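Local structure of phenolic acid decarboxylase (Sedimentibacter hydroxybenzoicus, 7AE5) at residues 112-117 and 251-256; 402-407 and 438-443. The protein catalyses the reversible, non-oxidative decarboxylation of 4-hydroxybenzoate and 3,4-dihydroxybenzoate, using prenylated FMN and manganese, and thereby detoxifies phenolic compounds under anaerobic conditions. All blocks are in the same frame, centred on the assembly; numbering follows the deposited sequence.

Interaction 1. Residues 112-117 and 251-256; sequences APCKEN and LYVPAG
A short 3-10 turn in the Rift-related, FMN-binding-type region of this UbiD-family enzyme is pinned where strand 252-254 ends: Cys-114, Pro-113 and Ala-112 gather round the carbonyl of Ala-255. The amide N of Cys-114 donates to Ala-255 O at 2.9 Å, the single hydrogen bond between the segments, and meets the oxygen almost head-on, with a C=O...N angle of 168°. Pro-113 has no N-H to offer; its CD lies 3.2 Å from Ala-255 O. The methyl of Ala-112 comes alongside that of Ala-255, CB to CB 4.0 Å. With chi1 at 75°, SG of Cys-114 sits between its own backbone N and carbonyl carbon and leans toward the strand, where it touches Val-253 CG2 at 4.0 Å. The turn is closed from within by the bond from Lys-115 N to Ala-112 O. The side chain of Pro-254 starts away from the turn and is about 7 Å from that of Val-164, a predicted prenylated FMN-binding residue. Strand 252-254 pairs with strand 241-244; Lys-115 NZ is hydrogen-bonded to Lys-244 O of that strand and forms a salt bridge with Asp-246; strand 201-207 packs on Val-253, and Cys-114 O accepts from Thr-298 of strand 287-299.

Interaction 2. Residues 402-407 and 438-443; sequences WALTTR and MIIDAT. With RB (rubidium ion), chain Q.
Leu-404 lays its CD2 methyl over two side chains of segment 438-443, touching Ile-440 CG2 at 3.7 Å and Ala-442 CB at 3.8 Å. Its CG stands anti to the carbonyl carbon (chi1 -70°), which brings the branched end closer to the strand than the start of the side chain, and it crosses Ile-440 at about a right angle. The preceding residue, Ala-403, meets the methyl of Ala-442 with its own, CB to CB 4.2 Å. Arg-407 applies its CB to the carbonyl of Ala-442, 3.4 Å from O, before its chain bends away at chi2 and chi3.

No hydrogen bond joins the segments; a rubidium ion does. Arg-407 O, Asp-441 O and Thr-443 O each bind it at 2.5 Å, so carbonyls from both segments share one cation that would offset the repulsion among them where they converge. Water 1, also a ligand, donates to Asp-441 OD2 at 2.6 Å, making this carboxylate a second-shell group. Its OD1 accepts from Thr-443 N, an Asx turn that spans Asp-441 to Thr-443, the two residues of this segment whose carbonyls bind the ion. Asp-413 completes the site with OD1 and OD2.

Helix 397-407 thus covers strand 434-441, with Ala-403 and Leu-404 also resting on the adjoining strand 384-388; helix 364-372 packs against Ile-439 and Asp-441, and a second subunit contacts Trp-402, Leu-404, Thr-405 and Thr-406.

How the interactions relate
Two ways of closing a chain loop appear here in succession. From the N terminus, the loop between strands 105-106 and 117-119 comes first; interaction 1 returns to it at residues 251-256, closing a long excursion that holds the predicted flavin- and manganese-binding residues. Only after this loop is complete does interaction 2 open, with helix 397-407, and it closes quickly at residues 438-443 after an excursion through strand 414-421. The two are in series, neither nested nor crossed. Their centres lie 50 Å apart on opposite sides of the chain's centre, one joining the loop before strand 117-119 to strand 252-254 of the Rift-related region, the other helix 397-407 to strand 434-441 of the C-terminal domain.

Interaction 1. Residues 112-117 and 251-256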
loop_
_atom_site.group_PDB
_atom_site.type_symbol
_atom_site.label_atom_id
_atom_site.label_comp_id
_atom_site.label_asym_id
_atom_site.label_seq_id
_atom_site.Cartn_x
_atom_site.Cartn_y
_atom_site.Cartn_z
ATOM N N ALA C 112 48.283 -4.141 -43.696
ATOM C CA ALA C 112 47.060 -4.451 -42.971
ATOM C C ALA C 112 46.588 -5.842 -43.353
ATOM O O ALA C 112 46.250 -6.067 -44.526
ATOM C CB ALA C 112 45.977 -3.422 -43.277
ATOM N N PRO C 113 46.550 -6.799 -42.421
ATOM C CA PRO C 113 46.154 -8.169 -42.792
ATOM C C PRO C 113 44.743 -8.275 -43.345
ATOM O O PRO C 113 44.458 -9.206 -44.108
ATOM C CB PRO C 113 46.303 -8.945 -41.474
ATOM C CG PRO C 113 47.245 -8.127 -40.648
ATOM C CD PRO C 113 46.981 -6.702 -41.017
ATOM N N CYS C 114 43.847 -7.352 -42.989
ATOM C CA CYS C 114 42.506 -7.363 -43.563
ATOM C C CYS C 114 42.503 -7.020 -45.045
ATOM O O CYS C 114 41.469 -7.188 -45.700
ATOM C CB CYS C 114 41.600 -6.389 -42.808
ATOM S SG CYS C 114 41.908 -4.646 -43.177
ATOM N N LYS C 115 43.628 -6.551 -45.587
ATOM C CA LYS C 115 43.743 -6.186 -46.992
ATOM C C LYS C 115 44.537 -7.220 -47.786
ATOM O O LYS C 115 45.139 -6.895 -48.812
ATOM C CB LYS C 115 44.383 -4.804 -47.127
ATOM C CG LYS C 115 43.568 -3.674 -46.512
ATOM C CD LYS C 115 42.194 -3.558 -47.152
ATOM C CE LYS C 115 41.410 -2.388 -46.572
ATOM N NZ LYS C 115 41.764 -1.099 -47.227
ATOM N N GLU C 116 44.549 -8.473 -47.323
ATOM C CA GLU C 116 45.323 -9.510 -48.002
ATOM C C GLU C 116 44.620 -9.996 -49.267
ATOM O O GLU C 116 45.220 -10.021 -50.347
ATOM C CB GLU C 116 45.587 -10.679 -47.051
ATOM C CG GLU C 116 46.645 -10.395 -45.994
ATOM C CD GLU C 116 46.900 -11.583 -45.084
ATOM O OE1 GLU C 116 47.940 -11.591 -44.390
ATOM O OE2 GLU C 116 46.055 -12.503 -45.054
ATOM N N ASN C 117 43.356 -10.392 -49.151
ATOM C CA ASN C 117 42.574 -10.868 -50.283
ATOM C C ASN C 117 41.437 -9.898 -50.567
ATOM O O ASN C 117 40.811 -9.372 -49.641
ATOM C CB ASN C 117 42.017 -12.268 -50.019
ATOM C CG ASN C 117 43.100 -13.272 -49.681
ATOM O OD1 ASN C 117 43.934 -13.033 -48.807
ATOM N ND2 ASN C 117 43.096 -14.402 -50.377
ATOM N N LEU C 251 36.172 6.334 -44.096
ATOM C CA LEU C 251 35.899 5.155 -43.285
ATOM C C LEU C 251 37.190 4.394 -43.020
ATOM O O LEU C 251 37.936 4.082 -43.957
ATOM C CB LEU C 251 34.879 4.247 -43.974
ATOM C CG LEU C 251 33.466 4.827 -44.069
ATOM C CD1 LEU C 251 32.512 3.832 -44.706
ATOM C CD2 LEU C 251 32.975 5.250 -42.692
ATOM N N TYR C 252 37.441 4.096 -41.746
ATOM C CA TYR C 252 38.637 3.397 -41.312
ATOM C C TYR C 252 38.232 2.146 -40.541
ATOM O O TYR C 252 37.323 2.173 -39.702
ATOM C CB TYR C 252 39.540 4.294 -40.453
ATOM C CG TYR C 252 40.356 5.279 -41.274
ATOM C CD1 TYR C 252 39.738 6.328 -41.949
ATOM C CD2 TYR C 252 41.736 5.160 -41.377
ATOM C CE1 TYR C 252 40.473 7.229 -42.700
ATOM C CE2 TYR C 252 42.479 6.056 -42.128
ATOM C CZ TYR C 252 41.843 7.087 -42.787
ATOM O OH TYR C 252 42.580 7.980 -43.534
ATOM N N VAL C 253 38.904 1.057 -40.868
ATOM C CA VAL C 253 38.612 -0.261 -40.320
ATOM C C VAL C 253 39.848 -0.714 -39.557
ATOM O O VAL C 253 40.960 -0.224 -39.813
ATOM C CB VAL C 253 38.191 -1.251 -41.430
ATOM C CG1 VAL C 253 37.070 -0.650 -42.281
ATOM C CG2 VAL C 253 39.374 -1.624 -42.293
ATOM N N PRO C 254 39.696 -1.645 -38.607
ATOM C CA PRO C 254 40.878 -2.176 -37.931
ATOM C C PRO C 254 41.744 -3.049 -38.824
ATOM O O PRO C 254 41.260 -3.845 -39.634
ATOM C CB PRO C 254 40.269 -2.916 -36.739
ATOM C CG PRO C 254 38.742 -3.068 -37.071
ATOM C CD PRO C 254 38.587 -2.615 -38.461
ATOM N N ALA C 255 43.068 -2.866 -38.683
ATOM C CA ALA C 255 44.001 -3.486 -39.635
ATOM C C ALA C 255 43.862 -4.999 -39.641
ATOM O O ALA C 255 44.002 -5.621 -40.693
ATOM C CB ALA C 255 45.437 -3.069 -39.312
ATOM N N GLY C 256 43.520 -5.597 -38.501
ATOM C CA GLY C 256 43.533 -7.037 -38.357
ATOM C C GLY C 256 42.207 -7.762 -38.449
ATOM O O GLY C 256 42.150 -8.939 -38.074
#

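Interaction 2. Residues 402-407 and 438-443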
loop_
_atom_site.group_PDB
_atom_site.type_symbol
_atom_site.label_atom_id
_atom_site.label_comp_id
_atom_site.label_asym_id
_atom_site.label_seq_id
_atom_site.Cartn_x
_atom_site.Cartn_y
_atom_site.Cartn_z
ATOM N N TRP C 402 22.667 -13.016 0.682
ATOM C CA TRP C 402 22.861 -12.894 2.122
ATOM C C TRP C 402 22.404 -11.530 2.621
ATOM O O TRP C 402 21.659 -11.430 3.603
ATOM C CB TRP C 402 24.332 -13.122 2.475
ATOM C CG TRP C 402 24.674 -12.728 3.884
ATOM C CD1 TRP C 402 24.346 -13.400 5.026
ATOM C CD2 TRP C 402 25.391 -11.558 4.298
ATOM N NE1 TRP C 402 24.826 -12.728 6.125
ATOM C CE2 TRP C 402 25.468 -11.592 5.705
ATOM C CE3 TRP C 402 25.977 -10.487 3.616
ATOM C CZ2 TRP C 402 26.108 -10.598 6.442
ATOM C CZ3 TRP C 402 26.611 -9.501 4.349
ATOM C CH2 TRP C 402 26.673 -9.563 5.748
ATOM N N ALA C 403 22.834 -10.463 1.942
ATOM C CA ALA C 403 22.452 -9.118 2.358
ATOM C C ALA C 403 20.945 -8.920 2.275
ATOM O O ALA C 403 20.357 -8.210 3.100
ATOM C CB ALA C 403 23.180 -8.081 1.505
ATOM N N LEU C 404 20.298 -9.543 1.287
ATOM C CA LEU C 404 18.848 -9.427 1.179
ATOM C C LEU C 404 18.150 -10.127 2.337
ATOM O O LEU C 404 17.160 -9.618 2.874
ATOM C CB LEU C 404 18.371 -9.995 -0.157
ATOM C CG LEU C 404 18.733 -9.186 -1.404
ATOM C CD1 LEU C 404 18.220 -9.877 -2.655
ATOM C CD2 LEU C 404 18.178 -7.776 -1.301
ATOM N N THR C 405 18.654 -11.289 2.747
ATOM C CA THR C 405 17.975 -12.069 3.771
ATOM C C THR C 405 18.220 -11.562 5.189
ATOM O O THR C 405 17.500 -11.980 6.100
ATOM C CB THR C 405 18.394 -13.540 3.678
ATOM O OG1 THR C 405 19.812 -13.651 3.864
ATOM C CG2 THR C 405 18.011 -14.120 2.325
ATOM N N THR C 406 19.202 -10.681 5.409
ATOM C CA THR C 406 19.530 -10.246 6.764
ATOM C C THR C 406 19.448 -8.740 7.004
ATOM O O THR C 406 19.444 -8.328 8.170
ATOM C CB THR C 406 20.937 -10.732 7.164
ATOM O OG1 THR C 406 21.912 -10.239 6.235
ATOM C CG2 THR C 406 20.995 -12.257 7.201
ATOM N N ARG C 407 19.385 -7.911 5.957
ATOM C CA ARG C 407 19.314 -6.461 6.113
ATOM C C ARG C 407 18.072 -5.841 5.487
ATOM O O ARG C 407 17.917 -4.610 5.538
ATOM C CB ARG C 407 20.558 -5.791 5.509
ATOM C CG ARG C 407 21.859 -6.531 5.758
ATOM C CD ARG C 407 22.363 -6.313 7.173
ATOM N NE ARG C 407 22.773 -7.567 7.795
ATOM C CZ ARG C 407 23.773 -7.681 8.657
ATOM N NH1 ARG C 407 24.103 -8.851 9.181
ATOM N NH2 ARG C 407 24.461 -6.595 9.001
ATOM N N MET C 438 11.286 -0.529 -8.248
ATOM C CA MET C 438 11.458 -1.225 -6.980
ATOM C C MET C 438 12.848 -0.934 -6.441
ATOM O O MET C 438 13.850 -1.305 -7.061
ATOM C CB MET C 438 11.245 -2.735 -7.131
ATOM C CG MET C 438 11.016 -3.436 -5.800
ATOM S SD MET C 438 10.918 -5.237 -5.875
ATOM C CE MET C 438 11.308 -5.551 -7.590
ATOM N N ILE C 439 12.904 -0.265 -5.293
ATOM C CA ILE C 439 14.148 0.022 -4.592
ATOM C C ILE C 439 14.214 -0.876 -3.366
ATOM O O ILE C 439 13.260 -0.934 -2.582
ATOM C CB ILE C 439 14.242 1.504 -4.189
ATOM C CG1 ILE C 439 14.136 2.407 -5.417
ATOM C CG2 ILE C 439 15.531 1.773 -3.433
ATOM C CD1 ILE C 439 14.057 3.878 -5.067
ATOM N N ILE C 440 15.335 -1.571 -3.199
ATOM C CA ILE C 440 15.539 -2.481 -2.077
ATOM C C ILE C 440 16.768 -2.012 -1.312
ATOM O O ILE C 440 17.878 -1.998 -1.859
ATOM C CB ILE C 440 15.703 -3.937 -2.542
ATOM C CG1 ILE C 440 14.475 -4.383 -3.336
ATOM C CG2 ILE C 440 15.916 -4.857 -1.352
ATOM C CD1 ILE C 440 14.601 -5.772 -3.911
ATOM N N ASP C 441 16.572 -1.634 -0.049
ATOM C CA ASP C 441 17.657 -1.134 0.793
ATOM C C ASP C 441 18.184 -2.282 1.655
ATOM O O ASP C 441 17.828 -2.445 2.828
ATOM C CB ASP C 441 17.179 0.049 1.634
ATOM C CG ASP C 441 18.214 0.504 2.648
ATOM O OD1 ASP C 441 19.415 0.239 2.430
ATOM O OD2 ASP C 441 17.830 1.136 3.656
ATOM N N ALA C 442 19.078 -3.076 1.053
ATOM C CA ALA C 442 19.743 -4.189 1.722
ATOM C C ALA C 442 20.952 -3.746 2.535
ATOM O O ALA C 442 21.910 -4.516 2.682
ATOM C CB ALA C 442 20.154 -5.252 0.700
ATOM N N THR C 443 20.940 -2.527 3.063
ATOM C CA THR C 443 22.047 -2.039 3.868
ATOM C C THR C 443 21.707 -2.065 5.353
ATOM O O THR C 443 20.532 -2.095 5.761
ATOM C CB THR C 443 22.454 -0.619 3.458
ATOM O OG1 THR C 443 21.428 0.308 3.835
ATOM C CG2 THR C 443 22.695 -0.544 1.959
HETATM RB RB RB Q . 18.129 -2.184 5.248
HETATM O O HOH W 1 18.336 0.155 5.958
#